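Local coordinates for protein cellulase (Bacillus sp. BG-CS10, PDB 5E09) that probably hydrolyses internal beta-1,4-glucosidic bonds of cellulose with a family 5 catalytic barrel that carries two further modules, one of them a family 46 carbohydrate-binding module, at residues Q430-E438 and I449-S457. Residues are numbered along the deposited sequence; the frame is centred on the assembly and turned at random.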
loop_
_atom_site.group_PDB
_atom_site.type_symbol
_atom_site.label_atom_id
_atom_site.label_comp_id
_atom_site.label_asym_id
_atom_site.label_seq_id
_atom_site.Cartn_x
_atom_site.Cartn_y
_atom_site.Cartn_z
ATOM N N GLN A 430 5.865 21.593 14.800
ATOM C CA GLN A 430 7.237 21.178 15.077
ATOM C C GLN A 430 8.146 22.347 15.460
ATOM O O GLN A 430 8.365 23.254 14.657
ATOM C CB GLN A 430 7.836 20.463 13.857
ATOM C CG GLN A 430 7.066 19.244 13.365
ATOM C CD GLN A 430 7.000 18.132 14.399
ATOM O OE1 GLN A 430 5.924 17.796 14.890
ATOM N NE2 GLN A 430 8.149 17.559 14.731
ATOM N N ASN A 431 8.682 22.318 16.680
ATOM C CA ASN A 431 9.760 23.227 17.060
ATOM C C ASN A 431 11.087 22.632 16.608
ATOM O O ASN A 431 11.530 21.626 17.150
ATOM C CB ASN A 431 9.773 23.472 18.576
ATOM C CG ASN A 431 10.548 24.730 18.968
ATOM O OD1 ASN A 431 10.855 25.577 18.124
ATOM N ND2 ASN A 431 10.861 24.857 20.256
ATOM N N VAL A 432 11.721 23.233 15.612
ATOM C CA VAL A 432 12.951 22.653 15.100
ATOM C C VAL A 432 14.166 23.539 15.303
ATOM O O VAL A 432 14.064 24.751 15.504
ATOM C CB VAL A 432 12.841 22.329 13.593
ATOM C CG1 VAL A 432 11.700 21.356 13.344
ATOM C CG2 VAL A 432 12.653 23.600 12.786
ATOM N N ASP A 433 15.319 22.891 15.272
ATOM C CA ASP A 433 16.586 23.557 15.082
ATOM C C ASP A 433 17.241 22.919 13.864
ATOM O O ASP A 433 16.789 21.871 13.380
ATOM C CB ASP A 433 17.469 23.419 16.318
ATOM C CG ASP A 433 18.183 24.705 16.666
ATOM O OD1 ASP A 433 18.744 25.344 15.745
ATOM O OD2 ASP A 433 18.171 25.075 17.862
ATOM N N GLU A 434 18.300 23.537 13.362
ATOM C CA GLU A 434 19.028 22.960 12.244
ATOM C C GLU A 434 19.646 21.622 12.645
ATOM O O GLU A 434 20.441 21.566 13.589
ATOM C CB GLU A 434 20.110 23.915 11.766
ATOM C CG GLU A 434 20.991 23.356 10.670
ATOM C CD GLU A 434 22.326 24.077 10.579
ATOM O OE1 GLU A 434 23.019 24.198 11.615
ATOM O OE2 GLU A 434 22.676 24.537 9.471
ATOM N N PRO A 435 19.285 20.542 11.925
ATOM C CA PRO A 435 19.801 19.202 12.243
ATOM C C PRO A 435 21.325 19.110 12.084
ATOM O O PRO A 435 21.912 19.803 11.255
ATOM C CB PRO A 435 19.075 18.287 11.241
ATOM C CG PRO A 435 18.644 19.175 10.134
ATOM C CD PRO A 435 18.391 20.530 10.751
ATOM N N THR A 436 21.946 18.244 12.877
ATOM C CA THR A 436 23.399 18.159 12.972
ATOM C C THR A 436 23.885 16.710 12.923
ATOM O O THR A 436 23.302 15.829 13.558
ATOM C CB THR A 436 23.901 18.831 14.280
ATOM O OG1 THR A 436 23.535 20.213 14.273
ATOM C CG2 THR A 436 25.411 18.720 14.431
ATOM N N LEU A 437 24.954 16.469 12.168
ATOM C CA LEU A 437 25.565 15.149 12.107
ATOM C C LEU A 437 26.975 15.173 12.684
ATOM O O LEU A 437 27.586 16.232 12.800
ATOM C CB LEU A 437 25.595 14.645 10.668
ATOM C CG LEU A 437 24.241 14.649 9.970
ATOM C CD1 LEU A 437 24.413 14.339 8.496
ATOM C CD2 LEU A 437 23.304 13.656 10.638
ATOM N N GLU A 438 27.489 13.998 13.033
ATOM C CA GLU A 438 28.815 13.886 13.629
ATOM C C GLU A 438 29.755 12.979 12.839
ATOM O O GLU A 438 29.318 12.127 12.065
ATOM C CB GLU A 438 28.698 13.366 15.061
ATOM C CG GLU A 438 27.921 14.286 15.983
ATOM C CD GLU A 438 27.840 13.756 17.398
ATOM O OE1 GLU A 438 28.454 12.703 17.672
ATOM O OE2 GLU A 438 27.162 14.388 18.235
ATOM N N ILE A 449 25.596 7.085 11.167
ATOM C CA ILE A 449 25.977 8.454 11.478
ATOM C C ILE A 449 25.224 8.967 12.692
ATOM O O ILE A 449 24.000 9.044 12.666
ATOM C CB ILE A 449 25.684 9.384 10.296
ATOM C CG1 ILE A 449 26.329 8.835 9.022
ATOM C CG2 ILE A 449 26.139 10.806 10.609
ATOM C CD1 ILE A 449 25.747 9.402 7.746
ATOM N N PRO A 450 25.946 9.312 13.767
ATOM C CA PRO A 450 25.281 9.945 14.911
ATOM C C PRO A 450 24.577 11.221 14.467
ATOM O O PRO A 450 25.162 12.041 13.760
ATOM C CB PRO A 450 26.434 10.241 15.874
ATOM C CG PRO A 450 27.494 9.250 15.511
ATOM C CD PRO A 450 27.380 9.074 14.018
ATOM N N ALA A 451 23.320 11.371 14.857
ATOM C CA ALA A 451 22.496 12.447 14.328
ATOM C C ALA A 451 21.775 13.216 15.419
ATOM O O ALA A 451 21.190 12.630 16.329
ATOM C CB ALA A 451 21.489 11.890 13.337
ATOM N N HIS A 452 21.829 14.537 15.324
ATOM C CA HIS A 452 21.000 15.398 16.147
ATOM C C HIS A 452 19.879 15.919 15.265
ATOM O O HIS A 452 20.052 16.900 14.539
ATOM C CB HIS A 452 21.813 16.545 16.747
ATOM C CG HIS A 452 22.931 16.093 17.635
ATOM N ND1 HIS A 452 22.719 15.599 18.905
ATOM C CD2 HIS A 452 24.270 16.065 17.439
ATOM C CE1 HIS A 452 23.879 15.283 19.451
ATOM N NE2 HIS A 452 24.837 15.556 18.582
ATOM N N PHE A 453 18.738 15.239 15.310
ATOM C CA PHE A 453 17.629 15.544 14.417
ATOM C C PHE A 453 16.973 16.878 14.765
ATOM O O PHE A 453 16.425 17.558 13.886
ATOM C CB PHE A 453 16.591 14.415 14.449
ATOM C CG PHE A 453 17.078 13.126 13.833
ATOM C CD1 PHE A 453 17.217 13.009 12.458
ATOM C CD2 PHE A 453 17.395 12.037 14.627
ATOM C CE1 PHE A 453 17.665 11.833 11.888
ATOM C CE2 PHE A 453 17.845 10.853 14.063
ATOM C CZ PHE A 453 17.981 10.753 12.693
ATOM N N ASN A 454 17.033 17.242 16.043
ATOM C CA ASN A 454 16.539 18.535 16.505
ATOM C C ASN A 454 15.108 18.845 16.061
ATOM O O ASN A 454 14.828 19.937 15.570
ATOM C CB ASN A 454 17.481 19.644 16.025
ATOM C CG ASN A 454 18.849 19.550 16.662
ATOM O OD1 ASN A 454 18.989 19.003 17.756
ATOM N ND2 ASN A 454 19.867 20.085 15.989
ATOM N N GLY A 455 14.212 17.877 16.220
ATOM C CA GLY A 455 12.812 18.072 15.878
ATOM C C GLY A 455 12.500 17.987 14.394
ATOM O O GLY A 455 11.358 18.167 13.982
ATOM N N ASP A 456 13.510 17.703 13.582
ATOM C CA ASP A 456 13.313 17.631 12.138
ATOM C C ASP A 456 13.221 16.169 11.685
ATOM O O ASP A 456 13.505 15.261 12.462
ATOM C CB ASP A 456 14.449 18.356 11.417
ATOM C CG ASP A 456 14.002 19.000 10.126
ATOM O OD1 ASP A 456 12.954 18.586 9.581
ATOM O OD2 ASP A 456 14.709 19.915 9.652
ATOM N N SER A 457 12.815 15.935 10.440
ATOM C CA SER A 457 12.696 14.568 9.941
ATOM C C SER A 457 13.249 14.428 8.524
ATOM O O SER A 457 13.051 15.303 7.677
ATOM C CB SER A 457 11.234 14.093 9.993
ATOM O OG SER A 457 10.370 14.936 9.252
HETATM O O HOH W 1 9.794 17.092 11.941
HETATM O O HOH W 2 22.641 20.140 17.404
#
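T436 and H452 form an antiparallel hydrogen-bonded pair, with T436 N giving to H452 O (2.9 Å) and H452 N to T436 O (2.6 Å). Two residues on, E438 N gives to P450 O, and the extended E438 side chain rises over the face carrying T436 and H452. E438 OE2 accepts from H452 NE2 at 2.6 Å, on the anti side but tilted from the carboxylate plane, a short, bent bond with carboxylate and imidazole planes 50° apart. An alanine in place of E438 would probably leave the imidazole N-H without this acceptor and the ring freer to turn. Beyond the strand, N454 serves the linker from both backbone and amide: its O takes the D433 N-H in the carbonyl plane (3.0 Å), while ND2 gives to E434 O at 2.9 Å from above that carbonyl's plane and also to a water. G455 O accepts from a second water and, weakly, from Q430 NE2, whose OE1 is bonded to T411. The type I' turn F453–D456, closed by D456 N to F453 O, is held by the N454 bonds against the linker between strands 425-432 and 436-443, joining the X2 module to the first hairpin of the family 46 module's antiparallel beta fold.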